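Local coordinates for protein glycerol kinase, putative (Plasmodium falciparum, PDB 2W40) that probably phosphorylates glycerol with ATP to give sn-glycerol 3-phosphate, the single step of glycerol degradation by the glycerol kinase pathway, at residues C266-G271 with G415-N420; I311-S316 with R382-G387; P422-N427 with T433-S438. All coordinates share one frame; numbering follows the deposited sequence.

Interaction 1. Residues C266-G271 with G415-N420; sequences CTYGTG and GGMTKN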
ATOM      1  N   CYS C 266       5.666 -27.265  -8.195  1.00  9.76           N
ATOM      2  CA  CYS C 266       5.088 -26.030  -7.694  1.00  8.74           C
ATOM      3  C   CYS C 266       4.304 -25.356  -8.805  1.00  9.89           C
ATOM      4  O   CYS C 266       4.840 -25.120  -9.884  1.00 11.70           O
ATOM      5  CB  CYS C 266       6.171 -25.147  -7.150  1.00 11.38           C
ATOM      6  SG  CYS C 266       5.512 -23.674  -6.377  1.00 15.01           S
ATOM      7  N   THR C 267       3.002 -25.113  -8.571  1.00  8.69           N
ATOM      8  CA  THR C 267       2.141 -24.432  -9.470  1.00  9.24           C
ATOM      9  C   THR C 267       1.912 -23.009  -9.004  1.00 10.57           C
ATOM     10  O   THR C 267       1.567 -22.795  -7.836  1.00 13.03           O
ATOM     11  CB  THR C 267       0.754 -25.182  -9.601  1.00 10.86           C
ATOM     12  OG1 THR C 267       0.937 -26.568 -10.060  1.00 13.43           O
ATOM     13  CG2 THR C 267      -0.166 -24.457 -10.552  1.00 13.10           C
ATOM     14  N   TYR C 268       2.064 -22.067  -9.944  1.00  9.99           N
ATOM     15  CA  TYR C 268       1.844 -20.679  -9.743  1.00  8.86           C
ATOM     16  C   TYR C 268       0.539 -20.321 -10.465  1.00 11.52           C
ATOM     17  O   TYR C 268       0.425 -20.367 -11.705  1.00 12.07           O
ATOM     18  CB  TYR C 268       2.992 -19.817 -10.332  1.00 11.08           C
ATOM     19  CG  TYR C 268       4.334 -20.040  -9.652  1.00  9.15           C
ATOM     20  CD1 TYR C 268       4.853 -19.132  -8.782  1.00 10.79           C
ATOM     21  CD2 TYR C 268       5.152 -21.085  -9.989  1.00 12.68           C
ATOM     22  CE1 TYR C 268       6.060 -19.295  -8.197  1.00 11.82           C
ATOM     23  CE2 TYR C 268       6.422 -21.265  -9.331  1.00 12.83           C
ATOM     24  CZ  TYR C 268       6.871 -20.367  -8.495  1.00 12.41           C
ATOM     25  OH  TYR C 268       8.155 -20.568  -7.946  1.00 14.07           O
ATOM     26  N   GLY C 269      -0.431 -19.914  -9.688  1.00 10.22           N
ATOM     27  CA  GLY C 269      -1.745 -19.567 -10.165  1.00 10.51           C
ATOM     28  C   GLY C 269      -2.375 -18.490  -9.260  1.00 10.17           C
ATOM     29  O   GLY C 269      -1.682 -17.639  -8.740  1.00 10.72           O
ATOM     30  N   THR C 270      -3.697 -18.568  -9.068  1.00  9.05           N
ATOM     31  CA  THR C 270      -4.346 -17.726  -8.042  1.00  8.60           C
ATOM     32  C   THR C 270      -3.634 -17.799  -6.700  1.00  8.72           C
ATOM     33  O   THR C 270      -3.392 -16.744  -6.058  1.00  9.53           O
ATOM     34  CB  THR C 270      -5.812 -18.168  -7.918  1.00  6.83           C
ATOM     35  OG1 THR C 270      -6.506 -18.046  -9.184  1.00 10.18           O
ATOM     36  CG2 THR C 270      -6.574 -17.398  -6.919  1.00  9.13           C
ATOM     37  N   GLY C 271      -3.312 -18.990  -6.260  1.00  6.96           N
ATOM     38  CA  GLY C 271      -2.322 -19.222  -5.181  1.00  8.44           C
ATOM     39  C   GLY C 271      -1.099 -19.923  -5.737  1.00  7.57           C
ATOM     40  O   GLY C 271      -1.022 -20.203  -6.920  1.00  9.02           O
ATOM     41  N   GLY C 415       2.765 -22.793 -14.626  1.00 15.74           N
ATOM     42  CA  GLY C 415       1.822 -21.659 -14.461  1.00 14.97           C
ATOM     43  C   GLY C 415       2.163 -20.449 -15.269  1.00 16.28           C
ATOM     44  O   GLY C 415       3.262 -20.219 -15.694  1.00 16.24           O
ATOM     45  N   GLY C 416       1.188 -19.583 -15.447  1.00 18.13           N
ATOM     46  CA  GLY C 416       1.489 -18.364 -16.150  1.00 18.44           C
ATOM     47  C   GLY C 416       2.711 -17.573 -15.777  1.00 18.12           C
ATOM     48  O   GLY C 416       3.472 -17.142 -16.634  1.00 19.60           O
ATOM     49  N   MET C 417       2.920 -17.394 -14.475  1.00 19.83           N
ATOM     50  CA  MET C 417       3.996 -16.639 -13.997  1.00 20.48           C
ATOM     51  C   MET C 417       5.370 -17.243 -14.278  1.00 18.91           C
ATOM     52  O   MET C 417       6.354 -16.553 -14.227  1.00 17.32           O
ATOM     53  CB  MET C 417       3.821 -16.547 -12.464  1.00 23.29           C
ATOM     54  CG  MET C 417       2.725 -15.608 -11.959  1.00 27.90           C
ATOM     55  SD  MET C 417       2.772 -15.480 -10.110  1.00 30.52           S
ATOM     56  CE  MET C 417       1.341 -14.359  -9.972  1.00 31.74           C
ATOM     57  N   THR C 418       5.411 -18.544 -14.643  1.00 17.34           N
ATOM     58  CA  THR C 418       6.688 -19.206 -14.900  1.00 16.47           C
ATOM     59  C   THR C 418       7.296 -18.752 -16.231  1.00 15.49           C
ATOM     60  O   THR C 418       8.457 -19.048 -16.532  1.00 15.88           O
ATOM     61  CB  THR C 418       6.517 -20.768 -14.831  1.00 15.05           C
ATOM     62  OG1 THR C 418       5.769 -21.152 -15.980  1.00 15.32           O
ATOM     63  CG2 THR C 418       5.838 -21.246 -13.528  1.00 17.42           C
ATOM     64  N   LYS C 419       6.535 -18.009 -17.023  1.00 15.81           N
ATOM     65  CA  LYS C 419       7.112 -17.367 -18.243  1.00 19.08           C
ATOM     66  C   LYS C 419       7.881 -16.052 -18.012  1.00 19.14           C
ATOM     67  O   LYS C 419       8.545 -15.558 -18.921  1.00 20.47           O
ATOM     68  CB  LYS C 419       5.966 -17.148 -19.240  1.00 22.64           C
ATOM     69  CG  LYS C 419       5.228 -18.461 -19.542  1.00 26.94           C
ATOM     70  CD  LYS C 419       6.208 -19.587 -19.947  1.00 31.86           C
ATOM     71  CE  LYS C 419       5.641 -21.014 -19.789  1.00 29.87           C
ATOM     72  NZ  LYS C 419       6.155 -21.719 -18.632  1.00 28.84           N
ATOM     73  N   ASN C 420       7.758 -15.492 -16.781  1.00 19.26           N
ATOM     74  CA  ASN C 420       8.338 -14.227 -16.358  1.00 17.55           C
ATOM     75  C   ASN C 420       9.701 -14.635 -15.856  1.00 16.11           C
ATOM     76  O   ASN C 420       9.877 -15.120 -14.722  1.00 15.48           O
ATOM     77  CB  ASN C 420       7.401 -13.625 -15.311  1.00 17.83           C
ATOM     78  CG  ASN C 420       7.901 -12.376 -14.675  1.00 20.44           C
ATOM     79  OD1 ASN C 420       9.101 -12.052 -14.697  1.00 15.83           O
ATOM     80  ND2 ASN C 420       6.921 -11.633 -14.050  1.00 21.15           N
TER
HETATM   81  O   HOH W   1       0.635 -17.949 -12.939  1.00 21.95           O
HETATM   82  O   HOH W   2      -1.315 -20.253 -14.447  1.00 40.57           O
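Three groups converge on the backbone oxygen of Tyr268: two waters and the CA-H of Gly415. Water 1 donates to Tyr268 O at 2.7 Å and accepts from Met417 N; water 2 makes a longer bond to the same oxygen and accepts from Gly416 N. Gly415 CA comes within 3.3 Å of Tyr268 O as a CA-H...O contact, an approach allowed by the missing side chain and by a positive phi of 126°. In this way two waters bridge the backbones of strand 264-268 and the turn 415-420, while the side chains meet directly.

The turn has its own tie. Gly415 O accepts both Thr418 N and Thr418 OG1, the hydroxyl lying in the carbonyl plane at 2.7 Å from Gly415 O. With chi1 at 71°, Thr418 folds OG1 back onto the turn while CG2, anti to the carbonyl carbon, presents itself to the tyrosine, 3.6 Å from Tyr268 CD2. Beside this, the CB atoms of Tyr268 and Met417 meet at 4.0 Å, and the extended Met417 chain carries SD obliquely past the ring.

Thr270 and Gly416 contact ADP when it is bound, though none is bound to this chain, and the two-water bridge lies next to that site. Tyr268 OH reaches on to Asn427 OD1 of helix 421-431, while the tyrosine also packs on Leu392 of helix 377-403. Strand 264-268 pairs in parallel with strand 411-414, and the turn leads from that neighbour into helix 421-431.

Interaction 2. Residues I311-S316 with R382-G387; sequences IGTAGS and RALLEG. With EDO (1,2-ethanediol), chain B; EDO (1,2-ethanediol), chain D.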
ATOM      1  N   ILE C 311       0.055 -21.387  -0.522  1.00  8.52           N
ATOM      2  CA  ILE C 311       0.200 -19.927  -0.436  1.00  9.11           C
ATOM      3  C   ILE C 311      -1.069 -19.307  -1.051  1.00  8.15           C
ATOM      4  O   ILE C 311      -1.399 -19.580  -2.249  1.00 10.52           O
ATOM      5  CB  ILE C 311       1.425 -19.383  -1.210  1.00  9.34           C
ATOM      6  CG1 ILE C 311       2.720 -19.926  -0.566  1.00 11.70           C
ATOM      7  CG2 ILE C 311       1.413 -17.877  -1.316  1.00  8.21           C
ATOM      8  CD1 ILE C 311       3.971 -19.607  -1.338  1.00 11.48           C
ATOM      9  N   GLY C 312      -1.729 -18.452  -0.285  1.00  9.17           N
ATOM     10  CA  GLY C 312      -2.999 -17.980  -0.745  1.00 10.17           C
ATOM     11  C   GLY C 312      -2.928 -16.762  -1.654  1.00 11.28           C
ATOM     12  O   GLY C 312      -3.722 -16.611  -2.572  1.00 10.80           O
ATOM     13  N   THR C 313      -1.985 -15.847  -1.375  1.00 12.19           N
ATOM     14  CA  THR C 313      -1.888 -14.621  -2.195  1.00 12.27           C
ATOM     15  C   THR C 313      -0.794 -14.782  -3.239  1.00 13.41           C
ATOM     16  O   THR C 313       0.385 -14.791  -2.857  1.00 14.66           O
ATOM     17  CB  THR C 313      -1.614 -13.354  -1.362  1.00 11.83           C
ATOM     18  OG1 THR C 313      -2.664 -13.203  -0.407  1.00 13.69           O
ATOM     19  CG2 THR C 313      -1.518 -12.107  -2.317  1.00 13.60           C
ATOM     20  N   ALA C 314      -1.166 -14.916  -4.527  1.00 12.60           N
ATOM     21  CA  ALA C 314      -0.209 -14.969  -5.670  1.00 13.18           C
ATOM     22  C   ALA C 314      -0.890 -14.244  -6.813  1.00 13.02           C
ATOM     23  O   ALA C 314      -0.964 -12.999  -6.752  1.00 12.74           O
ATOM     24  CB  ALA C 314       0.160 -16.440  -6.018  1.00 12.52           C
ATOM     25  N   GLY C 315      -1.480 -14.952  -7.778  1.00 10.99           N
ATOM     26  CA  GLY C 315      -2.366 -14.389  -8.763  1.00 11.09           C
ATOM     27  C   GLY C 315      -3.530 -13.592  -8.173  1.00  9.10           C
ATOM     28  O   GLY C 315      -3.977 -12.577  -8.698  1.00 12.64           O
ATOM     29  N   SER C 316      -4.015 -14.080  -7.015  1.00  7.87           N
ATOM     30  CA  SER C 316      -5.092 -13.359  -6.293  1.00  8.61           C
ATOM     31  C   SER C 316      -4.583 -11.958  -5.897  1.00  8.78           C
ATOM     32  O   SER C 316      -5.369 -11.013  -5.892  1.00 11.67           O
ATOM     33  CB  SER C 316      -5.486 -14.161  -5.098  1.00  9.07           C
ATOM     34  OG  SER C 316      -4.383 -14.438  -4.242  1.00  9.10           O
ATOM     35  N   ARG C 382       6.362  -5.206  -7.660  1.00  9.92           N
ATOM     36  CA  ARG C 382       7.542  -6.077  -7.501  1.00  8.07           C
ATOM     37  C   ARG C 382       7.606  -6.672  -6.119  1.00  7.75           C
ATOM     38  O   ARG C 382       7.923  -7.829  -5.977  1.00  7.35           O
ATOM     39  CB  ARG C 382       8.842  -5.315  -7.869  1.00  9.34           C
ATOM     40  CG  ARG C 382      10.039  -6.180  -7.729  1.00 10.33           C
ATOM     41  CD  ARG C 382      11.352  -5.539  -8.094  1.00 11.78           C
ATOM     42  NE  ARG C 382      12.317  -6.529  -7.700  1.00 16.21           N
ATOM     43  CZ  ARG C 382      13.037  -7.312  -8.481  1.00 13.41           C
ATOM     44  NH1 ARG C 382      13.129  -7.100  -9.801  1.00 14.56           N
ATOM     45  NH2 ARG C 382      13.731  -8.267  -7.909  1.00 15.19           N
ATOM     46  N   ALA C 383       7.251  -5.879  -5.104  1.00  6.34           N
ATOM     47  CA  ALA C 383       7.426  -6.330  -3.712  1.00  6.48           C
ATOM     48  C   ALA C 383       6.395  -7.495  -3.495  1.00  6.69           C
ATOM     49  O   ALA C 383       6.631  -8.466  -2.800  1.00  8.53           O
ATOM     50  CB  ALA C 383       7.162  -5.117  -2.674  1.00  8.16           C
ATOM     51  N   LEU C 384       5.192  -7.318  -4.069  1.00  7.25           N
ATOM     52  CA  LEU C 384       4.128  -8.378  -3.898  1.00  7.79           C
ATOM     53  C   LEU C 384       4.696  -9.719  -4.516  1.00  7.79           C
ATOM     54  O   LEU C 384       4.650 -10.781  -3.885  1.00  8.66           O
ATOM     55  CB  LEU C 384       2.787  -8.026  -4.481  1.00  8.38           C
ATOM     56  CG  LEU C 384       1.730  -9.097  -4.302  1.00 10.45           C
ATOM     57  CD1 LEU C 384       0.345  -8.573  -3.910  1.00 12.80           C
ATOM     58  CD2 LEU C 384       1.662 -10.039  -5.525  1.00 11.46           C
ATOM     59  N   LEU C 385       5.324  -9.574  -5.691  1.00  8.70           N
ATOM     60  CA  LEU C 385       5.865 -10.729  -6.428  1.00  8.84           C
ATOM     61  C   LEU C 385       7.007 -11.343  -5.657  1.00  7.26           C
ATOM     62  O   LEU C 385       7.078 -12.562  -5.436  1.00  7.88           O
ATOM     63  CB  LEU C 385       6.291 -10.255  -7.802  1.00 10.06           C
ATOM     64  CG  LEU C 385       5.106  -9.908  -8.718  1.00 11.73           C
ATOM     65  CD1 LEU C 385       5.703  -9.380 -10.058  1.00 13.81           C
ATOM     66  CD2 LEU C 385       4.139 -11.062  -8.940  1.00 13.64           C
ATOM     67  N   GLU C 386       7.863 -10.487  -5.097  1.00  7.87           N
ATOM     68  CA  GLU C 386       8.916 -10.966  -4.229  1.00  7.97           C
ATOM     69  C   GLU C 386       8.368 -11.717  -3.049  1.00  7.53           C
ATOM     70  O   GLU C 386       8.947 -12.732  -2.643  1.00  8.73           O
ATOM     71  CB  GLU C 386       9.858  -9.860  -3.815  1.00  8.43           C
ATOM     72  CG  GLU C 386      10.693  -9.183  -4.936  1.00 10.36           C
ATOM     73  CD  GLU C 386      11.852  -8.329  -4.385  1.00 11.56           C
ATOM     74  OE1 GLU C 386      11.955  -8.105  -3.121  1.00 12.84           O
ATOM     75  OE2 GLU C 386      12.681  -7.842  -5.235  1.00 11.72           O
ATOM     76  N   GLY C 387       7.330 -11.178  -2.440  1.00  8.21           N
ATOM     77  CA  GLY C 387       6.663 -11.882  -1.315  1.00  8.47           C
ATOM     78  C   GLY C 387       6.175 -13.306  -1.612  1.00  8.92           C
ATOM     79  O   GLY C 387       6.125 -14.143  -0.736  1.00 11.25           O
TER
HETATM   80  C1  EDO B1515      13.857  -7.719  -0.421  1.00 25.07           C
HETATM   81  O1  EDO B1515      14.126  -8.333  -1.705  1.00 19.68           O
HETATM   82  C2  EDO B1515      13.734  -6.192  -0.609  1.00 26.91           C
HETATM   83  O2  EDO B1515      14.995  -5.613  -1.070  1.00 32.51           O
HETATM   84  C1  EDO D1503      -9.059 -11.309  -5.075  1.00 21.77           C
HETATM   85  O1  EDO D1503      -8.151 -10.289  -5.502  1.00 24.13           O
HETATM   86  C2  EDO D1503     -10.154 -11.248  -6.033  1.00 24.15           C
HETATM   87  O2  EDO D1503      -9.542 -11.676  -7.280  1.00 25.70           O
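The guanidinium of Arg382 takes Glu386 OE2 at its edge and almost in its plane, while Leu384 of the same helix reaches across to Thr313 and Ala314. The grip is side-on: Arg382 NE lies 2.8 Å from Glu386 OE2 and Arg382 NH2 2.9 Å from the same oxygen. Glu386 OE2 offers its anti lone pair to NH2, whereas NE approaches on the anti side, 33° out of the carboxylate plane. This salt bridge spans one helical turn, and two donors on one oxygen should favour the charged carboxylate. The other oxygen, Glu386 OE1, accepts from O1 of a 1,2-ethanediol at 2.6 Å, a molecule probably left by the crystallisation liquor.

Between the two segments the contact is thin and purely van der Waals. Leu384 brings its CG round anti to the backbone N (chi1 -180°), and its two methyls are what reach the loop: Leu384 CD2 stands 4.1 Å from Ala314 O, and Leu384 CD1 4.3 Å from Thr313 CG2. Ala314 is the N-cap residue of helix 315-323, and its methyl is directed away from the 382-387 segment. Ser316, the second residue of that helix, has both Gly312 O (2.8 Å from Ser316 OG) and Thr270 O within reach of its hydroxyl, and which one takes the proton is not settled. A second ethanediol donates to Ser316 O, and Phe373 of the second subunit packs on Thr313 and Ser316.

Gly315 contacts ADP when it is bound; none is bound to this chain. Gly315 N bonds to Gly269 O, just past the end of strand 264-268. The loop links strand 304-311 to helix 315-323 and packs against helix 377-403, where Ile388 meets Ala314.

Interaction 3. Residues P422-N427 with T433-S438; sequences PFMQFN and TKIEVS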
ATOM      1  N   PRO C 422      12.536 -12.790 -15.015  1.00 15.31           N
ATOM      2  CA  PRO C 422      13.053 -12.225 -13.751  1.00 14.83           C
ATOM      3  C   PRO C 422      12.351 -12.718 -12.504  1.00 12.68           C
ATOM      4  O   PRO C 422      12.978 -12.919 -11.493  1.00 11.29           O
ATOM      5  CB  PRO C 422      12.895 -10.721 -13.894  1.00 15.26           C
ATOM      6  CG  PRO C 422      12.027 -10.537 -15.061  1.00 16.95           C
ATOM      7  CD  PRO C 422      12.108 -11.734 -15.973  1.00 16.13           C
ATOM      8  N   PHE C 423      11.078 -12.977 -12.611  1.00 11.13           N
ATOM      9  CA  PHE C 423      10.385 -13.589 -11.456  1.00 11.32           C
ATOM     10  C   PHE C 423      10.900 -14.970 -11.126  1.00 11.36           C
ATOM     11  O   PHE C 423      11.276 -15.264  -9.942  1.00 11.00           O
ATOM     12  CB  PHE C 423       8.869 -13.666 -11.780  1.00 11.53           C
ATOM     13  CG  PHE C 423       8.045 -14.276 -10.692  1.00  9.93           C
ATOM     14  CD1 PHE C 423       7.941 -13.708  -9.436  1.00 11.74           C
ATOM     15  CD2 PHE C 423       7.400 -15.489 -10.905  1.00 11.58           C
ATOM     16  CE1 PHE C 423       7.140 -14.300  -8.387  1.00 10.36           C
ATOM     17  CE2 PHE C 423       6.653 -16.066  -9.871  1.00 10.71           C
ATOM     18  CZ  PHE C 423       6.484 -15.453  -8.632  1.00 13.22           C
ATOM     19  N   MET C 424      11.002 -15.847 -12.137  1.00 11.35           N
ATOM     20  CA  MET C 424      11.498 -17.202 -11.884  1.00 10.46           C
ATOM     21  C   MET C 424      12.954 -17.172 -11.397  1.00  9.50           C
ATOM     22  O   MET C 424      13.370 -17.970 -10.532  1.00 10.53           O
ATOM     23  CB  MET C 424      11.316 -18.017 -13.148  1.00 12.04           C
ATOM     24  CG  MET C 424       9.869 -18.364 -13.493  1.00 12.42           C
ATOM     25  SD  MET C 424       8.847 -18.870 -11.963  1.00 17.75           S
ATOM     26  CE  MET C 424       9.584 -20.389 -11.812  1.00 14.22           C
ATOM     27  N   GLN C 425      13.763 -16.232 -11.916  1.00  9.08           N
ATOM     28  CA  GLN C 425      15.153 -16.124 -11.464  1.00  9.65           C
ATOM     29  C   GLN C 425      15.202 -15.734  -9.963  1.00 11.30           C
ATOM     30  O   GLN C 425      15.945 -16.296  -9.206  1.00 11.13           O
ATOM     31  CB  GLN C 425      15.910 -15.139 -12.335  1.00  9.94           C
ATOM     32  CG  GLN C 425      17.396 -15.116 -11.955  1.00 10.58           C
ATOM     33  CD  GLN C 425      18.104 -16.465 -12.152  1.00 12.51           C
ATOM     34  OE1 GLN C 425      18.210 -16.917 -13.283  1.00 16.63           O
ATOM     35  NE2 GLN C 425      18.585 -17.038 -11.110  1.00 13.93           N
ATOM     36  N   PHE C 426      14.340 -14.787  -9.592  1.00  9.70           N
ATOM     37  CA  PHE C 426      14.251 -14.356  -8.174  1.00  9.74           C
ATOM     38  C   PHE C 426      13.807 -15.521  -7.287  1.00 10.09           C
ATOM     39  O   PHE C 426      14.347 -15.710  -6.210  1.00 10.85           O
ATOM     40  CB  PHE C 426      13.303 -13.185  -8.022  1.00  9.93           C
ATOM     41  CG  PHE C 426      13.328 -12.584  -6.682  1.00 10.42           C
ATOM     42  CD1 PHE C 426      14.308 -11.695  -6.309  1.00 11.08           C
ATOM     43  CD2 PHE C 426      12.396 -12.907  -5.707  1.00  9.96           C
ATOM     44  CE1 PHE C 426      14.352 -11.129  -5.086  1.00 12.92           C
ATOM     45  CE2 PHE C 426      12.478 -12.339  -4.455  1.00 12.39           C
ATOM     46  CZ  PHE C 426      13.436 -11.448  -4.166  1.00 12.44           C
ATOM     47  N   ASN C 427      12.823 -16.292  -7.753  1.00 10.48           N
ATOM     48  CA  ASN C 427      12.411 -17.492  -6.997  1.00  9.57           C
ATOM     49  C   ASN C 427      13.561 -18.460  -6.803  1.00  9.56           C
ATOM     50  O   ASN C 427      13.858 -18.929  -5.722  1.00 10.14           O
ATOM     51  CB  ASN C 427      11.227 -18.228  -7.710  1.00 10.47           C
ATOM     52  CG  ASN C 427       9.869 -17.628  -7.368  1.00 11.32           C
ATOM     53  OD1 ASN C 427       9.094 -18.248  -6.626  1.00 16.48           O
ATOM     54  ND2 ASN C 427       9.580 -16.434  -7.878  1.00 12.63           N
ATOM     55  N   THR C 433      17.220 -23.232  -5.286  1.00 15.09           N
ATOM     56  CA  THR C 433      16.807 -24.507  -5.850  1.00 15.17           C
ATOM     57  C   THR C 433      16.734 -24.368  -7.321  1.00 15.20           C
ATOM     58  O   THR C 433      16.247 -23.328  -7.825  1.00 17.11           O
ATOM     59  CB  THR C 433      15.399 -24.984  -5.314  1.00 14.75           C
ATOM     60  OG1 THR C 433      15.388 -25.141  -3.844  1.00 17.77           O
ATOM     61  CG2 THR C 433      14.932 -26.353  -5.932  1.00 16.09           C
ATOM     62  N   LYS C 434      17.255 -25.387  -8.032  1.00 14.45           N
ATOM     63  CA  LYS C 434      17.096 -25.463  -9.478  1.00 14.47           C
ATOM     64  C   LYS C 434      15.611 -25.607  -9.814  1.00 13.81           C
ATOM     65  O   LYS C 434      14.892 -26.456  -9.216  1.00 15.81           O
ATOM     66  CB  LYS C 434      17.886 -26.691 -10.133  1.00 14.89           C
ATOM     67  CG  LYS C 434      17.761 -26.678 -11.601  1.00 17.29           C
ATOM     68  CD  LYS C 434      18.754 -27.553 -12.433  1.00 22.48           C
ATOM     69  CE  LYS C 434      18.598 -28.977 -12.185  1.00 26.91           C
ATOM     70  NZ  LYS C 434      19.697 -29.865 -12.780  1.00 26.49           N
ATOM     71  N   ILE C 435      15.139 -24.806 -10.724  1.00 13.18           N
ATOM     72  CA  ILE C 435      13.730 -24.801 -11.178  1.00 13.10           C
ATOM     73  C   ILE C 435      13.683 -25.220 -12.685  1.00 13.87           C
ATOM     74  O   ILE C 435      14.418 -24.667 -13.489  1.00 15.64           O
ATOM     75  CB  ILE C 435      13.064 -23.438 -10.953  1.00 13.99           C
ATOM     76  CG1 ILE C 435      12.827 -23.172  -9.456  1.00 14.87           C
ATOM     77  CG2 ILE C 435      11.765 -23.321 -11.808  1.00 16.02           C
ATOM     78  CD1 ILE C 435      12.283 -21.790  -9.222  1.00 13.06           C
ATOM     79  N   GLU C 436      12.910 -26.254 -12.971  1.00 13.04           N
ATOM     80  CA  GLU C 436      12.599 -26.661 -14.366  1.00 13.05           C
ATOM     81  C   GLU C 436      11.180 -26.337 -14.677  1.00 13.04           C
ATOM     82  O   GLU C 436      10.257 -26.838 -13.937  1.00 13.70           O
ATOM     83  CB  GLU C 436      12.803 -28.164 -14.580  1.00 14.53           C
ATOM     84  N   VAL C 437      10.963 -25.513 -15.723  1.00 11.83           N
ATOM     85  CA  VAL C 437       9.675 -25.083 -16.127  1.00 14.11           C
ATOM     86  C   VAL C 437       9.076 -26.046 -17.143  1.00 15.33           C
ATOM     87  O   VAL C 437       9.717 -26.354 -18.159  1.00 14.70           O
ATOM     88  CB  VAL C 437       9.692 -23.585 -16.571  1.00 13.92           C
ATOM     89  CG1 VAL C 437       8.312 -23.165 -17.111  1.00 15.85           C
ATOM     90  CG2 VAL C 437      10.323 -22.699 -15.458  1.00 13.68           C
ATOM     91  N   SER C 438       7.841 -26.476 -16.926  1.00 17.18           N
ATOM     92  CA  SER C 438       7.174 -27.319 -17.850  1.00 19.03           C
ATOM     93  C   SER C 438       6.954 -26.652 -19.203  1.00 21.51           C
ATOM     94  O   SER C 438       6.672 -25.486 -19.280  1.00 21.84           O
ATOM     95  CB  SER C 438       5.810 -27.778 -17.249  1.00 17.99           C
ATOM     96  OG  SER C 438       5.254 -28.765 -18.147  1.00 22.54           O
TER
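Helix 422-427 and strand 435-438 run roughly antiparallel, 144° between their directions, with axes 10.1 Å apart at closest. Met424 and Ile435 carry most of the contact. The methionine chain bends at chi2 (-41°) and again at the thioether, so that its terminal methyl turns to the strand: Met424 CE rests 3.7 Å from Ile435 CG2 and 4.0 Å from Ile435 CD1, the two side chains crossing at about a right angle. Val437 CG2 lies 4.4 Å from Met424 CE. Further along the helix Ile435 CD1 touches Asn427 CB, also at 4.0 Å.

Asn427 turns its ND2 back on its own helix. There ND2 donates to Phe423 O at 2.9 Å, with a nearly straight N-H (167°) that arrives from above the carbonyl plane, and Asn427 N shares that acceptor. The same ND2 sits over the centre of the Phe423 ring, while Asn427 OD1 is taken by the hydroxyl of Tyr268. Carbonyl, ring and tyrosine between them should fix the rotation of this buried amide.

Cys413, on the strand before the helix, packs on both Met424 and Ile435. Together strand 411-414, helix 421-431 and strand 435-438 form a beta-alpha-beta crossover joining neighbouring parallel strands, its helix packed on the sheet, within the C-terminal actin-like ATPase domain.

How the interactions relate
All three contacts lie in the C-terminal FGGY kinase domain. Interactions 1 and 3 reach the same mixed sheet, their centres about 10 Å apart, and are joined by the Tyr268 to Asn427 hydrogen bond. The centre of interaction 2 is about 11 Å from that of interaction 1 and about 15 Å from that of interaction 3; along the chain it is nested inside the loop closed by interaction 1, while interaction 3 follows both. Segments 266-271 and 311-316 meet through two backbone bonds, and Phe423 and Phe426 pack on helix 377-403. Residues from the first two contacts thus bring Thr270, Gly315 and Gly416 of the ADP site together, with the crossover of interaction 3 beside them on that sheet.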